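Long-range contact in ATP-dependent DNA ligase (Mycobacterium tuberculosis, PDB 6NHX), which joins breaks in double-stranded DNA at the expense of ATP, working with Ku in non-homologous end joining: residues 73-84 with 104-115. The protein carries 1 engineered substitution. Residues are numbered along the deposited sequence; the frame is centred on the assembly and turned at random.
Sequences HHVVLDGEAVVL and VEFWAFDLLYLD. With ATP (adenosine-5'-triphosphate), chain B.
Backbone hydrogen bonds tie Val76, Asp78, Glu80 and Val82 to strand 105-114, which runs antiparallel to strand 74-82. Two register shifts interrupt the ladder, each a classic beta bulge: Leu112 and Tyr113 both face Val76, and Phe109 and Asp110 both face Asp78. At the second bulge Asp78 O accepts two bonds, the shorter from Phe109 N at 2.8 Å.

That bulge lies at the ATP pocket of the nucleotidyltransferase domain. Phe109 has CG between its backbone N and carbonyl carbon (chi1 49°), which brings the ring back over strand 74-82. Gly79 CA sits 3.5 Å from the Phe109 ring centroid, nearly on the ring normal, while the opposite face carries the adenine, with Phe109 CE2 3.3 Å from ATP C6. Phe106 reaches Gly79 from the other side of the sheet, CE1 to CA 3.5 Å. Glu80 OE1 lies at the edge of the Phe109 ring, in its plane and 3.6 Å from ATP N9, buried without a hydrogen-bond partner.

Val82 CG2 makes a CH-pi contact with the five-membered ring of Trp107, 5° off the ring normal. Leu77 CD2 meets Leu111 CD1 at 3.7 Å on the face covered by helix 124-136. Tyr113 CE1 lies over the centre of the His74 ring, the planes inclined at 48°.

Asp78 OD1 forms a salt bridge with Arg36 and OD2 a hydrogen bond with Tyr174; Asp110 OD1 salt-bridges Arg127. Within 104-115, Trp107 NE1 hydrogen-bonds Glu105 OE1. Asp115 OD1 takes His73 ND1 in the imidazole plane at 2.7 Å through its syn lone pair, and OD2 receives His74 N at 2.8 Å.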
# COMPACT_ATOMS: atom_id res chain seq x y z
N HIS A 73 -9.94 -5.79 27.06
CA HIS A 73 -8.81 -6.52 26.52
C HIS A 73 -7.55 -5.66 26.49
O HIS A 73 -7.59 -4.43 26.43
CB HIS A 73 -9.10 -6.98 25.08
CG HIS A 73 -10.10 -8.08 24.98
ND1 HIS A 73 -9.83 -9.38 25.37
CD2 HIS A 73 -11.37 -8.09 24.50
CE1 HIS A 73 -10.89 -10.13 25.16
NE2 HIS A 73 -11.83 -9.38 24.62
N HIS A 74 -6.40 -6.34 26.48
CA HIS A 74 -5.13 -5.71 26.15
C HIS A 74 -4.56 -6.49 24.97
O HIS A 74 -4.20 -7.66 25.12
CB HIS A 74 -4.18 -5.74 27.34
CG HIS A 74 -2.80 -5.22 27.03
ND1 HIS A 74 -1.75 -5.36 27.91
CD2 HIS A 74 -2.31 -4.57 25.96
CE1 HIS A 74 -0.67 -4.82 27.39
NE2 HIS A 74 -0.98 -4.34 26.20
N VAL A 75 -4.53 -5.87 23.79
CA VAL A 75 -4.09 -6.56 22.58
C VAL A 75 -3.10 -5.72 21.79
O VAL A 75 -3.09 -4.48 21.88
CB VAL A 75 -5.25 -7.00 21.66
CG1 VAL A 75 -6.16 -7.99 22.36
CG2 VAL A 75 -6.02 -5.79 21.16
N VAL A 76 -2.27 -6.40 21.02
CA VAL A 76 -1.47 -5.78 19.98
C VAL A 76 -1.85 -6.44 18.66
O VAL A 76 -1.77 -7.67 18.53
CB VAL A 76 0.04 -5.91 20.25
CG1 VAL A 76 0.83 -5.40 19.06
CG2 VAL A 76 0.42 -5.16 21.51
N LEU A 77 -2.29 -5.64 17.71
CA LEU A 77 -2.70 -6.10 16.40
C LEU A 77 -1.75 -5.56 15.34
O LEU A 77 -1.11 -4.52 15.53
CB LEU A 77 -4.11 -5.61 16.07
CG LEU A 77 -5.14 -5.99 17.12
CD1 LEU A 77 -6.25 -4.96 17.16
CD2 LEU A 77 -5.69 -7.37 16.82
N ASP A 78 -1.66 -6.29 14.25
CA ASP A 78 -0.97 -5.87 13.04
C ASP A 78 -2.00 -5.81 11.92
O ASP A 78 -2.86 -6.68 11.83
CB ASP A 78 0.10 -6.91 12.71
CG ASP A 78 1.02 -6.51 11.57
OD1 ASP A 78 0.96 -5.36 11.06
OD2 ASP A 78 1.83 -7.38 11.16
N GLY A 79 -1.91 -4.78 11.08
CA GLY A 79 -2.84 -4.69 9.98
C GLY A 79 -2.56 -3.47 9.14
O GLY A 79 -1.49 -2.88 9.21
N GLU A 80 -3.57 -3.10 8.35
CA GLU A 80 -3.45 -2.01 7.39
C GLU A 80 -4.54 -0.98 7.66
O GLU A 80 -5.71 -1.33 7.80
CB GLU A 80 -3.63 -2.54 5.96
CG GLU A 80 -3.03 -1.65 4.88
CD GLU A 80 -1.61 -2.05 4.55
OE1 GLU A 80 -1.10 -3.02 5.13
OE2 GLU A 80 -0.99 -1.39 3.69
N ALA A 81 -4.16 0.30 7.74
CA ALA A 81 -5.14 1.37 7.66
C ALA A 81 -5.48 1.58 6.19
O ALA A 81 -4.58 1.68 5.35
CB ALA A 81 -4.59 2.65 8.27
N VAL A 82 -6.77 1.62 5.88
CA VAL A 82 -7.24 1.67 4.50
C VAL A 82 -8.34 2.71 4.34
O VAL A 82 -9.10 3.02 5.26
CB VAL A 82 -7.73 0.31 3.97
CG1 VAL A 82 -6.61 -0.72 3.93
CG2 VAL A 82 -8.91 -0.18 4.84
N VAL A 83 -8.41 3.23 3.12
CA VAL A 83 -9.54 4.02 2.64
C VAL A 83 -10.10 3.28 1.45
O VAL A 83 -9.37 2.96 0.50
CB VAL A 83 -9.11 5.45 2.25
CG1 VAL A 83 -10.25 6.21 1.56
CG2 VAL A 83 -8.59 6.22 3.45
N LEU A 84 -11.40 3.01 1.47
CA LEU A 84 -12.05 2.23 0.43
C LEU A 84 -12.51 3.12 -0.72
O LEU A 84 -13.02 4.22 -0.50
CB LEU A 84 -13.25 1.47 1.02
CG LEU A 84 -12.95 0.61 2.25
CD1 LEU A 84 -14.19 -0.18 2.68
CD2 LEU A 84 -11.76 -0.32 1.99
N VAL A 104 -11.55 6.18 7.40
CA VAL A 104 -10.40 5.29 7.48
C VAL A 104 -10.79 4.07 8.32
O VAL A 104 -11.39 4.22 9.39
CB VAL A 104 -9.19 6.01 8.10
CG1 VAL A 104 -8.03 5.04 8.34
CG2 VAL A 104 -8.76 7.18 7.22
N GLU A 105 -10.45 2.88 7.83
CA GLU A 105 -10.65 1.64 8.56
C GLU A 105 -9.30 1.02 8.90
O GLU A 105 -8.30 1.26 8.23
CB GLU A 105 -11.42 0.63 7.70
CG GLU A 105 -12.81 1.12 7.33
CD GLU A 105 -13.73 0.04 6.79
OE1 GLU A 105 -13.54 -1.15 7.11
OE2 GLU A 105 -14.68 0.39 6.07
N PHE A 106 -9.30 0.19 9.93
CA PHE A 106 -8.16 -0.67 10.23
C PHE A 106 -8.57 -2.10 9.93
O PHE A 106 -9.55 -2.60 10.49
CB PHE A 106 -7.72 -0.51 11.68
CG PHE A 106 -6.58 -1.43 12.06
CD1 PHE A 106 -5.31 -1.29 11.51
CD2 PHE A 106 -6.79 -2.45 12.97
CE1 PHE A 106 -4.29 -2.14 11.87
CE2 PHE A 106 -5.76 -3.31 13.33
CZ PHE A 106 -4.52 -3.15 12.79
N TRP A 107 -7.85 -2.75 9.01
CA TRP A 107 -8.07 -4.15 8.69
C TRP A 107 -6.94 -4.94 9.34
O TRP A 107 -5.79 -4.86 8.90
CB TRP A 107 -8.11 -4.39 7.18
CG TRP A 107 -9.40 -3.88 6.54
CD1 TRP A 107 -10.36 -3.10 7.12
CD2 TRP A 107 -9.85 -4.11 5.19
NE1 TRP A 107 -11.38 -2.84 6.23
CE2 TRP A 107 -11.09 -3.45 5.04
CE3 TRP A 107 -9.32 -4.80 4.10
CZ2 TRP A 107 -11.80 -3.47 3.84
CZ3 TRP A 107 -10.05 -4.82 2.91
CH2 TRP A 107 -11.26 -4.16 2.79
N ALA A 108 -7.29 -5.72 10.36
CA ALA A 108 -6.30 -6.47 11.12
C ALA A 108 -6.00 -7.79 10.43
O ALA A 108 -6.91 -8.48 9.94
CB ALA A 108 -6.83 -6.76 12.52
N PHE A 109 -4.72 -8.16 10.42
CA PHE A 109 -4.31 -9.45 9.88
C PHE A 109 -3.34 -10.23 10.76
O PHE A 109 -2.96 -11.35 10.40
CB PHE A 109 -3.83 -9.38 8.42
CG PHE A 109 -2.81 -8.30 8.13
CD1 PHE A 109 -1.55 -8.31 8.73
CD2 PHE A 109 -3.10 -7.30 7.18
CE1 PHE A 109 -0.60 -7.32 8.43
CE2 PHE A 109 -2.15 -6.31 6.89
CZ PHE A 109 -0.91 -6.32 7.51
N ASP A 110 -2.94 -9.69 11.91
CA ASP A 110 -2.18 -10.49 12.85
C ASP A 110 -2.50 -10.04 14.27
O ASP A 110 -3.00 -8.94 14.51
CB ASP A 110 -0.67 -10.49 12.58
CG ASP A 110 -0.06 -11.87 12.72
OD1 ASP A 110 -0.51 -12.61 13.64
OD2 ASP A 110 0.85 -12.22 11.93
N LEU A 111 -2.21 -10.94 15.21
CA LEU A 111 -2.41 -10.72 16.63
C LEU A 111 -1.10 -11.08 17.30
O LEU A 111 -0.64 -12.23 17.19
CB LEU A 111 -3.54 -11.61 17.15
CG LEU A 111 -3.85 -11.51 18.64
CD1 LEU A 111 -4.40 -10.12 19.00
CD2 LEU A 111 -4.86 -12.58 19.04
N LEU A 112 -0.45 -10.10 17.92
CA LEU A 112 0.88 -10.30 18.47
C LEU A 112 0.90 -10.42 19.99
O LEU A 112 1.91 -10.87 20.55
CB LEU A 112 1.82 -9.16 18.07
CG LEU A 112 1.84 -8.83 16.57
CD1 LEU A 112 2.91 -7.78 16.28
CD2 LEU A 112 2.04 -10.09 15.72
N TYR A 113 -0.17 -10.02 20.66
CA TYR A 113 -0.25 -10.09 22.11
C TYR A 113 -1.73 -10.07 22.45
O TYR A 113 -2.50 -9.30 21.86
CB TYR A 113 0.45 -8.88 22.72
CG TYR A 113 0.37 -8.82 24.23
CD1 TYR A 113 -0.73 -8.24 24.87
CD2 TYR A 113 1.40 -9.30 25.03
CE1 TYR A 113 -0.80 -8.18 26.23
CE2 TYR A 113 1.34 -9.24 26.40
CZ TYR A 113 0.23 -8.67 27.00
OH TYR A 113 0.13 -8.58 28.36
N LEU A 114 -2.12 -10.93 23.38
CA LEU A 114 -3.51 -11.03 23.80
C LEU A 114 -3.56 -11.32 25.29
O LEU A 114 -3.22 -12.43 25.71
CB LEU A 114 -4.22 -12.12 23.01
CG LEU A 114 -5.64 -12.52 23.41
CD1 LEU A 114 -6.56 -11.36 23.18
CD2 LEU A 114 -6.10 -13.72 22.60
N ASP A 115 -3.97 -10.31 26.07
CA ASP A 115 -4.38 -10.50 27.47
C ASP A 115 -3.36 -11.30 28.27
O ASP A 115 -3.68 -12.27 28.97
CB ASP A 115 -5.78 -11.13 27.57
CG ASP A 115 -6.84 -10.25 26.95
OD1 ASP A 115 -7.74 -10.77 26.26
OD2 ASP A 115 -6.76 -9.02 27.10
PG ATP B . 7.32 -3.08 1.28
O1G ATP B . 7.15 -4.58 1.22
O2G ATP B . 8.72 -2.60 1.60
O3G ATP B . 6.26 -2.41 2.15
PB ATP B . 5.83 -1.81 -0.90
O1B ATP B . 6.17 -1.47 -2.33
O2B ATP B . 5.27 -0.76 0.04
O3B ATP B . 7.11 -2.53 -0.23
PA ATP B . 4.17 -3.89 -2.03
O1A ATP B . 5.28 -4.50 -2.84
O2A ATP B . 3.07 -3.04 -2.61
O3A ATP B . 4.85 -3.06 -0.85
O5' ATP B . 3.57 -5.02 -1.04
C5' ATP B . 2.35 -4.81 -0.35
C4' ATP B . 2.56 -3.99 0.93
O4' ATP B . 1.34 -4.02 1.66
C3' ATP B . 3.62 -4.57 1.85
O3' ATP B . 4.12 -3.52 2.68
C2' ATP B . 2.79 -5.50 2.69
O2' ATP B . 3.42 -5.80 3.95
C1' ATP B . 1.50 -4.71 2.89
N9 ATP B . 0.32 -5.59 2.99
C8 ATP B . -0.86 -5.43 2.35
N7 ATP B . -1.75 -6.40 2.70
C5 ATP B . -1.11 -7.18 3.60
C6 ATP B . -1.46 -8.38 4.35
N6 ATP B . -2.65 -8.96 4.19
N1 ATP B . -0.53 -8.90 5.17
C2 ATP B . 0.68 -8.35 5.33
N3 ATP B . 1.07 -7.25 4.67
C4 ATP B . 0.23 -6.66 3.79
O HOH W 1 -2.63 -8.28 29.58